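Long-range contacts in ferritin (Mycoplasma penetrans, PDB 7DIE), which assembles into a 24-subunit ferritin that binds iron and probably oxidises Fe(II) to Fe(III) for storage: residues N28-L33 with A47-M52; L40-V45 with I157-I162; K100-V105 with E137-I142; S143-Y148 with N161-K166. All blocks are in the same frame, centred on the assembly; numbering follows the deposited sequence.

Interaction 1: N28-L33 with A47-M52; sequences NLYFHL and AFFVKM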
# COMPACT_ATOMS: atom_id res chain seq x y z
N ASN A 28 24.80 -35.84 22.89
CA ASN A 28 24.90 -36.02 24.33
C ASN A 28 26.20 -35.47 24.88
O ASN A 28 26.22 -34.83 25.93
CB ASN A 28 24.78 -37.51 24.67
CG ASN A 28 23.34 -38.00 24.59
OD1 ASN A 28 22.42 -37.20 24.72
ND2 ASN A 28 23.15 -39.31 24.38
N LEU A 29 27.32 -35.73 24.19
CA LEU A 29 28.59 -35.17 24.63
C LEU A 29 28.57 -33.64 24.57
O LEU A 29 29.02 -32.97 25.51
CB LEU A 29 29.75 -35.73 23.79
CG LEU A 29 31.09 -35.10 24.18
CD1 LEU A 29 31.52 -35.51 25.60
CD2 LEU A 29 32.19 -35.41 23.18
N TYR A 30 28.03 -33.08 23.49
CA TYR A 30 28.07 -31.62 23.33
C TYR A 30 27.21 -30.92 24.39
O TYR A 30 27.59 -29.85 24.88
CB TYR A 30 27.64 -31.22 21.91
CG TYR A 30 28.56 -31.77 20.84
CD1 TYR A 30 29.86 -32.14 21.15
CD2 TYR A 30 28.12 -31.97 19.52
CE1 TYR A 30 30.72 -32.68 20.19
CE2 TYR A 30 28.97 -32.50 18.54
CZ TYR A 30 30.28 -32.86 18.89
OH TYR A 30 31.14 -33.40 17.96
N PHE A 31 26.07 -31.50 24.75
CA PHE A 31 25.29 -30.87 25.82
C PHE A 31 26.03 -30.96 27.15
O PHE A 31 25.99 -30.03 27.95
CB PHE A 31 23.90 -31.49 25.90
CG PHE A 31 23.02 -31.15 24.72
CD1 PHE A 31 22.80 -29.83 24.36
CD2 PHE A 31 22.44 -32.15 23.95
CE1 PHE A 31 21.99 -29.49 23.28
CE2 PHE A 31 21.64 -31.84 22.86
CZ PHE A 31 21.42 -30.50 22.52
N HIS A 32 26.70 -32.09 27.40
CA HIS A 32 27.58 -32.18 28.58
C HIS A 32 28.67 -31.11 28.52
O HIS A 32 28.88 -30.36 29.49
CB HIS A 32 28.18 -33.59 28.66
CG HIS A 32 29.26 -33.72 29.69
ND1 HIS A 32 29.01 -33.66 31.05
CD2 HIS A 32 30.60 -33.90 29.56
CE1 HIS A 32 30.15 -33.80 31.71
NE2 HIS A 32 31.13 -33.95 30.83
N LEU A 33 29.37 -31.02 27.39
CA LEU A 33 30.46 -30.07 27.23
C LEU A 33 29.97 -28.63 27.32
O LEU A 33 30.73 -27.74 27.71
CB LEU A 33 31.18 -30.32 25.91
CG LEU A 33 31.95 -31.64 25.84
CD1 LEU A 33 32.81 -31.70 24.58
CD2 LEU A 33 32.80 -31.86 27.10
N ALA A 47 27.45 -21.92 24.50
CA ALA A 47 26.37 -21.74 23.52
C ALA A 47 26.70 -22.43 22.21
O ALA A 47 25.81 -22.96 21.53
CB ALA A 47 26.12 -20.25 23.30
N PHE A 48 27.97 -22.39 21.81
CA PHE A 48 28.42 -23.13 20.64
C PHE A 48 28.10 -24.62 20.76
O PHE A 48 27.63 -25.25 19.81
CB PHE A 48 29.92 -22.91 20.46
CG PHE A 48 30.56 -23.79 19.43
CD1 PHE A 48 30.46 -23.48 18.07
CD2 PHE A 48 31.29 -24.91 19.80
CE1 PHE A 48 31.05 -24.30 17.11
CE2 PHE A 48 31.88 -25.73 18.84
CZ PHE A 48 31.75 -25.43 17.49
N PHE A 49 28.39 -25.20 21.92
CA PHE A 49 28.10 -26.63 22.08
C PHE A 49 26.61 -26.89 22.08
O PHE A 49 26.15 -27.91 21.57
CB PHE A 49 28.77 -27.16 23.34
CG PHE A 49 30.20 -27.52 23.14
CD1 PHE A 49 30.56 -28.49 22.20
CD2 PHE A 49 31.20 -26.85 23.84
CE1 PHE A 49 31.90 -28.80 21.99
CE2 PHE A 49 32.55 -27.17 23.63
CZ PHE A 49 32.89 -28.14 22.71
N VAL A 50 25.81 -25.97 22.64
CA VAL A 50 24.36 -26.15 22.56
C VAL A 50 23.91 -26.14 21.11
O VAL A 50 23.06 -26.94 20.70
CB VAL A 50 23.63 -25.08 23.39
CG1 VAL A 50 22.13 -25.16 23.11
CG2 VAL A 50 23.89 -25.29 24.88
N LYS A 51 24.48 -25.23 20.31
CA LYS A 51 24.13 -25.18 18.90
C LYS A 51 24.52 -26.46 18.19
O LYS A 51 23.74 -27.00 17.40
CB LYS A 51 24.81 -23.98 18.24
CG LYS A 51 24.55 -23.87 16.73
CD LYS A 51 25.46 -22.82 16.09
CE LYS A 51 25.48 -22.94 14.57
NZ LYS A 51 26.22 -21.81 13.90
N MET A 52 25.72 -26.98 18.47
CA MET A 52 26.16 -28.21 17.81
C MET A 52 25.26 -29.39 18.18
O MET A 52 24.87 -30.17 17.31
CB MET A 52 27.62 -28.52 18.17
CG MET A 52 28.65 -27.51 17.69
SD MET A 52 28.67 -27.28 15.91
CE MET A 52 29.25 -28.87 15.34

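Interaction 2: L40-V45 with I157-I162; sequences LGYDNV and INIENI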
# COMPACT_ATOMS: atom_id res chain seq x y z
N LEU A 40 33.39 -23.46 33.43
CA LEU A 40 34.75 -22.97 33.30
C LEU A 40 34.82 -21.49 32.97
O LEU A 40 35.92 -20.94 32.91
CB LEU A 40 35.50 -23.77 32.22
CG LEU A 40 35.85 -25.21 32.57
CD1 LEU A 40 36.35 -25.96 31.32
CD2 LEU A 40 36.87 -25.28 33.70
N GLY A 41 33.68 -20.84 32.74
CA GLY A 41 33.65 -19.42 32.47
C GLY A 41 33.45 -19.04 31.02
O GLY A 41 33.58 -17.85 30.69
N TYR A 42 33.14 -19.99 30.14
CA TYR A 42 33.08 -19.78 28.69
C TYR A 42 31.62 -19.84 28.23
O TYR A 42 31.16 -20.85 27.71
CB TYR A 42 33.94 -20.81 27.96
CG TYR A 42 35.42 -20.61 28.22
CD1 TYR A 42 36.05 -21.18 29.33
CD2 TYR A 42 36.19 -19.83 27.36
CE1 TYR A 42 37.41 -20.98 29.57
CE2 TYR A 42 37.54 -19.63 27.59
CZ TYR A 42 38.14 -20.19 28.68
OH TYR A 42 39.49 -19.96 28.87
N ASP A 43 30.90 -18.73 28.43
CA ASP A 43 29.49 -18.66 28.04
C ASP A 43 29.28 -18.89 26.54
O ASP A 43 28.32 -19.56 26.14
CB ASP A 43 28.91 -17.31 28.47
CG ASP A 43 27.41 -17.21 28.25
OD1 ASP A 43 26.66 -17.84 29.01
OD2 ASP A 43 26.99 -16.47 27.32
N ASN A 44 30.13 -18.31 25.69
CA ASN A 44 29.94 -18.44 24.24
C ASN A 44 30.35 -19.82 23.73
O ASN A 44 29.71 -20.38 22.84
CB ASN A 44 30.70 -17.35 23.50
CG ASN A 44 29.98 -16.02 23.51
OD1 ASN A 44 28.77 -15.96 23.70
ND2 ASN A 44 30.73 -14.94 23.33
N VAL A 45 31.44 -20.37 24.27
CA VAL A 45 31.78 -21.75 23.93
C VAL A 45 30.64 -22.68 24.36
O VAL A 45 30.28 -23.62 23.64
CB VAL A 45 33.11 -22.16 24.58
CG1 VAL A 45 33.43 -23.62 24.23
CG2 VAL A 45 34.23 -21.25 24.11
N ILE A 157 38.98 -13.96 27.12
CA ILE A 157 38.16 -12.99 26.40
C ILE A 157 38.35 -13.15 24.89
O ILE A 157 37.38 -13.09 24.13
CB ILE A 157 38.47 -11.57 26.89
CG1 ILE A 157 38.02 -11.43 28.36
CG2 ILE A 157 37.74 -10.54 26.05
CD1 ILE A 157 38.29 -10.04 28.93
N ASN A 158 39.55 -13.40 24.43
CA ASN A 158 39.79 -13.61 23.03
C ASN A 158 38.96 -14.80 22.53
O ASN A 158 38.31 -14.72 21.55
CB ASN A 158 41.26 -13.94 22.77
CG ASN A 158 42.22 -12.82 23.11
OD1 ASN A 158 41.93 -11.66 22.98
ND2 ASN A 158 43.38 -13.21 23.48
N ILE A 159 39.03 -15.90 23.26
CA ILE A 159 38.31 -17.11 22.87
C ILE A 159 36.82 -16.83 22.82
O ILE A 159 36.13 -17.17 21.85
CB ILE A 159 38.63 -18.25 23.86
CG1 ILE A 159 40.08 -18.72 23.69
CG2 ILE A 159 37.63 -19.41 23.72
CD1 ILE A 159 40.55 -19.58 24.86
N GLU A 160 36.29 -16.21 23.88
CA GLU A 160 34.87 -15.90 23.95
C GLU A 160 34.43 -14.98 22.82
O GLU A 160 33.37 -15.18 22.22
CB GLU A 160 34.56 -15.27 25.31
CG GLU A 160 34.43 -16.31 26.43
CD GLU A 160 33.18 -17.15 26.24
OE1 GLU A 160 32.07 -16.66 26.54
OE2 GLU A 160 33.28 -18.29 25.77
N ASN A 161 35.22 -13.99 22.53
CA ASN A 161 34.91 -13.09 21.48
C ASN A 161 34.82 -13.74 20.12
O ASN A 161 33.90 -13.52 19.41
CB ASN A 161 35.91 -11.94 21.41
CG ASN A 161 35.64 -10.86 22.42
OD1 ASN A 161 36.49 -10.09 22.70
ND2 ASN A 161 34.49 -10.82 22.94
N ILE A 162 35.80 -14.53 19.74
CA ILE A 162 35.78 -15.10 18.39
C ILE A 162 34.75 -16.22 18.28
O ILE A 162 34.09 -16.37 17.25
CB ILE A 162 37.20 -15.56 17.97
CG1 ILE A 162 37.22 -15.87 16.46
CG2 ILE A 162 37.66 -16.77 18.76
CD1 ILE A 162 38.57 -15.69 15.83

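Interaction 3: K100-V105 with E137-I142; sequences KMESKV and EDLEEI. With FE (Fe (III) ion), chain G; FE (Fe (III) ion), chain H.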
# COMPACT_ATOMS: atom_id res chain seq x y z
N LYS A 100 37.73 -35.19 19.07
CA LYS A 100 37.74 -36.65 18.95
C LYS A 100 36.36 -37.18 18.60
O LYS A 100 36.22 -38.09 17.78
CB LYS A 100 38.23 -37.29 20.25
CG LYS A 100 39.70 -37.11 20.54
CD LYS A 100 40.06 -37.67 21.92
CE LYS A 100 41.27 -36.93 22.48
NZ LYS A 100 41.36 -37.05 23.97
N MET A 101 35.32 -36.62 19.23
CA MET A 101 33.96 -37.10 18.99
C MET A 101 33.52 -36.83 17.56
O MET A 101 33.02 -37.72 16.88
CB MET A 101 33.01 -36.42 19.97
CG MET A 101 31.55 -36.79 19.75
SD MET A 101 31.23 -38.45 20.39
CE MET A 101 30.73 -39.34 18.93
N GLU A 102 33.68 -35.58 17.09
CA GLU A 102 33.21 -35.28 15.74
C GLU A 102 34.01 -36.06 14.71
O GLU A 102 33.47 -36.47 13.68
CB GLU A 102 33.29 -33.78 15.47
CG GLU A 102 32.44 -33.35 14.29
CD GLU A 102 30.97 -33.72 14.46
OE1 GLU A 102 30.40 -33.47 15.53
OE2 GLU A 102 30.39 -34.26 13.51
N SER A 103 35.29 -36.27 14.97
CA SER A 103 36.07 -37.08 14.05
C SER A 103 35.51 -38.50 13.98
O SER A 103 35.47 -39.09 12.89
CB SER A 103 37.54 -37.07 14.47
OG SER A 103 38.29 -37.91 13.60
N LYS A 104 35.01 -39.04 15.10
CA LYS A 104 34.39 -40.35 15.05
C LYS A 104 33.05 -40.33 14.32
O LYS A 104 32.70 -41.32 13.66
CB LYS A 104 34.19 -40.93 16.45
CG LYS A 104 35.49 -41.26 17.17
CD LYS A 104 35.22 -41.71 18.61
CE LYS A 104 36.52 -42.03 19.37
NZ LYS A 104 37.36 -43.07 18.70
N VAL A 105 32.27 -39.25 14.45
CA VAL A 105 31.06 -39.12 13.64
C VAL A 105 31.41 -39.23 12.16
O VAL A 105 30.77 -39.96 11.40
CB VAL A 105 30.34 -37.78 13.92
CG1 VAL A 105 29.15 -37.63 12.97
CG2 VAL A 105 29.90 -37.68 15.34
N GLU A 137 31.48 -30.11 7.27
CA GLU A 137 31.14 -28.83 7.90
C GLU A 137 31.23 -28.92 9.42
O GLU A 137 31.79 -28.03 10.07
CB GLU A 137 29.73 -28.40 7.51
CG GLU A 137 29.45 -28.44 6.03
CD GLU A 137 30.06 -27.28 5.32
OE1 GLU A 137 30.34 -26.26 5.98
OE2 GLU A 137 30.26 -27.39 4.09
N ASP A 138 30.66 -29.97 10.01
CA ASP A 138 30.66 -30.07 11.47
C ASP A 138 32.07 -30.25 12.01
O ASP A 138 32.43 -29.66 13.04
CB ASP A 138 29.77 -31.23 11.94
CG ASP A 138 28.30 -30.94 11.77
OD1 ASP A 138 27.96 -29.82 11.32
OD2 ASP A 138 27.48 -31.83 12.05
N LEU A 139 32.89 -31.07 11.35
CA LEU A 139 34.26 -31.22 11.82
C LEU A 139 35.03 -29.91 11.66
O LEU A 139 35.82 -29.53 12.54
CB LEU A 139 34.96 -32.37 11.09
CG LEU A 139 36.38 -32.70 11.57
CD1 LEU A 139 36.39 -33.00 13.07
CD2 LEU A 139 36.97 -33.88 10.79
N GLU A 140 34.78 -29.18 10.58
CA GLU A 140 35.45 -27.89 10.42
C GLU A 140 35.09 -26.92 11.54
O GLU A 140 35.96 -26.20 12.05
CB GLU A 140 35.10 -27.26 9.07
CG GLU A 140 35.86 -25.95 8.84
CD GLU A 140 35.49 -25.28 7.53
OE1 GLU A 140 34.29 -25.04 7.29
OE2 GLU A 140 36.40 -25.01 6.73
N GLU A 141 33.81 -26.88 11.92
CA GLU A 141 33.37 -25.98 12.98
C GLU A 141 34.06 -26.29 14.30
O GLU A 141 34.55 -25.39 14.99
CB GLU A 141 31.85 -26.09 13.16
CG GLU A 141 31.05 -25.35 12.10
CD GLU A 141 30.45 -24.06 12.66
OE1 GLU A 141 31.10 -23.00 12.57
OE2 GLU A 141 29.33 -24.12 13.21
N ILE A 142 34.08 -27.56 14.69
CA ILE A 142 34.73 -27.92 15.94
C ILE A 142 36.24 -27.73 15.83
O ILE A 142 36.88 -27.21 16.76
CB ILE A 142 34.35 -29.36 16.31
CG1 ILE A 142 32.92 -29.33 16.84
CG2 ILE A 142 35.33 -29.93 17.36
CD1 ILE A 142 32.26 -30.65 16.88
FE FE G . 25.62 -30.67 11.01
FE FE H . 26.29 -27.91 10.97
O HOH W 1 23.72 -29.70 9.94

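Interaction 4: S143-Y148 with N161-K166; sequences SDVWTY and NIVGKK. With FE (Fe (III) ion), chain N.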
# COMPACT_ATOMS: atom_id res chain seq x y z
N SER A 143 36.81 -28.10 14.69
CA SER A 143 38.23 -27.88 14.42
C SER A 143 38.62 -26.41 14.53
O SER A 143 39.69 -26.08 15.08
CB SER A 143 38.57 -28.42 13.03
OG SER A 143 39.97 -28.40 12.80
N ASP A 144 37.78 -25.50 14.03
CA ASP A 144 38.09 -24.08 14.13
C ASP A 144 38.16 -23.63 15.59
O ASP A 144 39.08 -22.90 15.99
CB ASP A 144 37.06 -23.25 13.36
CG ASP A 144 37.23 -23.33 11.85
OD1 ASP A 144 38.20 -23.94 11.37
OD2 ASP A 144 36.36 -22.82 11.12
N VAL A 145 37.19 -24.06 16.41
CA VAL A 145 37.19 -23.67 17.82
C VAL A 145 38.34 -24.33 18.57
O VAL A 145 38.95 -23.73 19.45
CB VAL A 145 35.82 -23.98 18.46
CG1 VAL A 145 35.81 -23.59 19.93
CG2 VAL A 145 34.71 -23.24 17.71
N TRP A 146 38.66 -25.58 18.22
CA TRP A 146 39.87 -26.20 18.77
C TRP A 146 41.11 -25.34 18.48
O TRP A 146 41.93 -25.09 19.36
CB TRP A 146 40.03 -27.62 18.20
CG TRP A 146 41.14 -28.42 18.83
CD1 TRP A 146 41.02 -29.36 19.81
CD2 TRP A 146 42.54 -28.36 18.49
NE1 TRP A 146 42.27 -29.89 20.12
CE2 TRP A 146 43.21 -29.28 19.32
CE3 TRP A 146 43.28 -27.61 17.57
CZ2 TRP A 146 44.60 -29.47 19.27
CZ3 TRP A 146 44.67 -27.79 17.51
CH2 TRP A 146 45.30 -28.72 18.36
N THR A 147 41.24 -24.88 17.23
CA THR A 147 42.35 -24.01 16.86
C THR A 147 42.38 -22.74 17.71
O THR A 147 43.45 -22.34 18.19
CB THR A 147 42.26 -23.64 15.37
OG1 THR A 147 42.43 -24.81 14.57
CG2 THR A 147 43.36 -22.64 15.00
N TYR A 148 41.22 -22.11 17.91
CA TYR A 148 41.21 -20.87 18.70
C TYR A 148 41.70 -21.13 20.12
O TYR A 148 42.53 -20.38 20.64
CB TYR A 148 39.81 -20.25 18.76
CG TYR A 148 39.19 -19.95 17.43
CD1 TYR A 148 39.97 -19.62 16.34
CD2 TYR A 148 37.80 -20.02 17.26
CE1 TYR A 148 39.40 -19.35 15.11
CE2 TYR A 148 37.22 -19.75 16.04
CZ TYR A 148 38.03 -19.41 14.98
OH TYR A 148 37.46 -19.15 13.75
N ASN A 161 35.22 -13.99 22.53
CA ASN A 161 34.91 -13.09 21.48
C ASN A 161 34.82 -13.74 20.12
O ASN A 161 33.90 -13.52 19.41
CB ASN A 161 35.91 -11.94 21.41
CG ASN A 161 35.64 -10.86 22.42
OD1 ASN A 161 36.49 -10.09 22.70
ND2 ASN A 161 34.49 -10.82 22.94
N ILE A 162 35.80 -14.53 19.74
CA ILE A 162 35.78 -15.10 18.39
C ILE A 162 34.75 -16.22 18.28
O ILE A 162 34.09 -16.37 17.25
CB ILE A 162 37.20 -15.56 17.97
CG1 ILE A 162 37.22 -15.87 16.46
CG2 ILE A 162 37.66 -16.77 18.76
CD1 ILE A 162 38.57 -15.69 15.83
N VAL A 163 34.57 -17.00 19.34
CA VAL A 163 33.55 -18.05 19.30
C VAL A 163 32.16 -17.43 19.23
O VAL A 163 31.27 -17.97 18.57
CB VAL A 163 33.70 -19.00 20.51
CG1 VAL A 163 32.51 -19.98 20.57
CG2 VAL A 163 35.03 -19.75 20.41
N GLY A 164 31.97 -16.27 19.87
CA GLY A 164 30.69 -15.58 19.79
C GLY A 164 30.30 -15.24 18.37
O GLY A 164 29.11 -15.16 18.05
N LYS A 165 31.28 -15.07 17.49
CA LYS A 165 30.99 -14.75 16.10
C LYS A 165 30.52 -15.95 15.28
O LYS A 165 30.11 -15.77 14.13
CB LYS A 165 32.22 -14.08 15.48
CG LYS A 165 32.41 -12.69 16.06
CD LYS A 165 33.80 -12.09 15.88
CE LYS A 165 33.73 -10.57 16.03
NZ LYS A 165 34.91 -9.98 16.73
N LYS A 166 30.55 -17.16 15.85
CA LYS A 166 29.99 -18.33 15.20
C LYS A 166 28.57 -18.64 15.64
O LYS A 166 27.99 -19.62 15.18
CB LYS A 166 30.89 -19.55 15.46
CG LYS A 166 32.36 -19.32 15.17
CD LYS A 166 33.16 -20.61 15.32
CE LYS A 166 33.42 -21.28 13.98
NZ LYS A 166 33.32 -22.75 14.11
FE FE N . 39.86 -23.50 10.62
O HOH W 2 41.35 -24.63 11.93
O HOH W 3 40.26 -21.67 10.84

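Interaction 1: N28-L33 with A47-M52
A CH-pi contact at the F49 ring is a main feature of this helix pair. L33 CB sits squarely over one face, 3.9 Å from the centroid of F49 and only 5° off the ring normal, while F48 CD2 lies over the centre of the opposite face. L33 CD1 reaches the far end of the same ring, 4.0 Å from F49 CE1. The aromatic contact between Y30 and F49 is looser: the centroids of these two rings are 5.8 Å apart and the planes are inclined at 34°. Helices 10-39 and 43-70 form the first antiparallel hairpin of the ferritin four-helix bundle, and between these segments their axes approach to 7.9 Å. Such closeness brings the backbone oxygen Y30 O within 3.3 Å of F49 CB without any hydrogen bond crossing the interface. Purely apolar contact continues along the seam as Y30 CD2 meets M52 CB at 3.7 Å. On the other flank F31 starts out away from helix 43-70, but its ring turns back, so that CE1 lies 3.8 Å from V50 O. There a second subunit takes over, with its Y20 packing on F31 and its M69 on V50; I142 of helix 122-150 covers Y30 and M52.

Interaction 2: L40-V45 with I157-I162
Three hydrogen bonds join E160 to the first turn of helix 43-70. Its carboxylate grips two successive backbone amides: N44 N donates to OE1 of E160 over 2.7 Å, almost straight at 170°, and V45 N donates to OE2 of E160 over 3.2 Å. Both oxygens use their syn lone pairs, and a bend at chi2 (-69°) carries the carboxylate to this position. The third bond runs the other way, side chain to backbone, as N44 ND2 donates to E160 O at 2.9 Å from above the carbonyl plane. Apolar contacts flank these bonds. I159 CG2 touches both Y42 CE2 and V45 CG2, each at 3.9 Å, and E160 OE2 lies at the edge of the Y42 ring. The neighbouring carboxylate of D43, an iron ligand, turns elsewhere and forms a salt bridge with K38. A Schellman motif at G41 ends helix 10-39, and Y42 is the N-cap of the next helix, whose amide dipoles would favour a charged E160. The tie joins the hairpin turn of the bundle to the short fifth helix of the ferritin fold, which meets its counterparts in two other subunits, consistent with the helices that surround a fourfold axis in ferritins.

Interaction 3: K100-V105 with E137-I142
E102 reaches from helix 91-118 toward helix 122-150, and its side chain spans the gap between these antiparallel helices. CB of E102 meets the tip of I142, 3.6 Å from CD1, and L139 CD1 lies 4.0 Å from the same CB. CG of E102, anti to the backbone N (chi1 -162°), lies 3.7 Å from CA of L139. A bend at chi2 (57°) then turns CD crosswise to the partner helix, toward D138 CB. OE1 stays against the methyl of I142 CD1 and is hydrogen-bonded with Y30 OH. OE2 comes to rest 3.5 Å from D138 CB and forms a salt bridge with K56. The carboxylates of E102 and D138 stand perpendicular, planes 90° apart, with OE2 of E102 4.1 Å from OD2 of D138. D138 itself faces the metals: OD1 and OD2 chelate one iron at 2.5 and 2.4 Å, and OD1 also reaches a second iron at 2.6 Å. D55, H60 and D134 are the other protein residues of the metal site, and a water also binds the chelated iron. K56 NZ serves both OE2 of E102 and OD2 of D138, so E102 is a second-shell residue that, through this lysine, probably helps to orient the bridging ligand; the lysine's positive charge would offset the repulsion between the two acids and favour their ionised forms.

Interaction 4: S143-Y148 with N161-K166
The side chain of I162 lies across one face of the Y148 ring. Its CG2 stands 4.0 Å from the Y148 centroid, 28° off the ring normal, and CD1 covers the same face nearer the rim. On the opposite face D144 O sits 3.2 Å above the ring plane, over its centre, so the tyrosine ring is sandwiched between its own helix and helix 156-164. V145 CG1 extends the apolar contact to V163 CG2 at 3.9 Å. Beyond it, K166, modelled in two conformers, lays CD at the edge of the Y148 ring and 3.9 Å from CG2 of V145. The ammonium group then passes D144: NZ of K166 is 4.3 Å from OD2 of D144, too far for a salt bridge, and pairs instead with E141. D144 spends its charge on metal, OD1 binding an iron ion at 1.9 Å, with K38 of a neighbouring subunit hydrogen-bonded to the same oxygen. Two waters also bind this iron, and one of them is 2.9 Å from T147 OG1, which gives the site a second-shell contact one turn of helix along. Helix 156-164 therefore rests on the last turns of helix 122-150, while F48 of helix 43-70 packs against V145, V163 and K166, and L95 of helix 91-118 touches V145 from within the bundle.

Interactions 1 and 3 both lie deep in the four-helix bundle, each joining one antiparallel pair, helices 10-39 with 43-70 and 91-118 with 122-150. Interaction 1 is mainly aromatic and aliphatic, with no hydrogen bond between its segments, whereas interaction 3 brings buried acids to the iron site; the two touch where Y30 meets E102 and I142. Interactions 2 and 4 belong to the end of the bundle and share helix 156-164. The first, only partly buried, holds that helix by hydrogen bonds to helix 43-70; the second, more enclosed, holds it to helix 122-150 mainly by apolar contact. K166 links the two regions, its NZ to E141 and its carbonyl to K51.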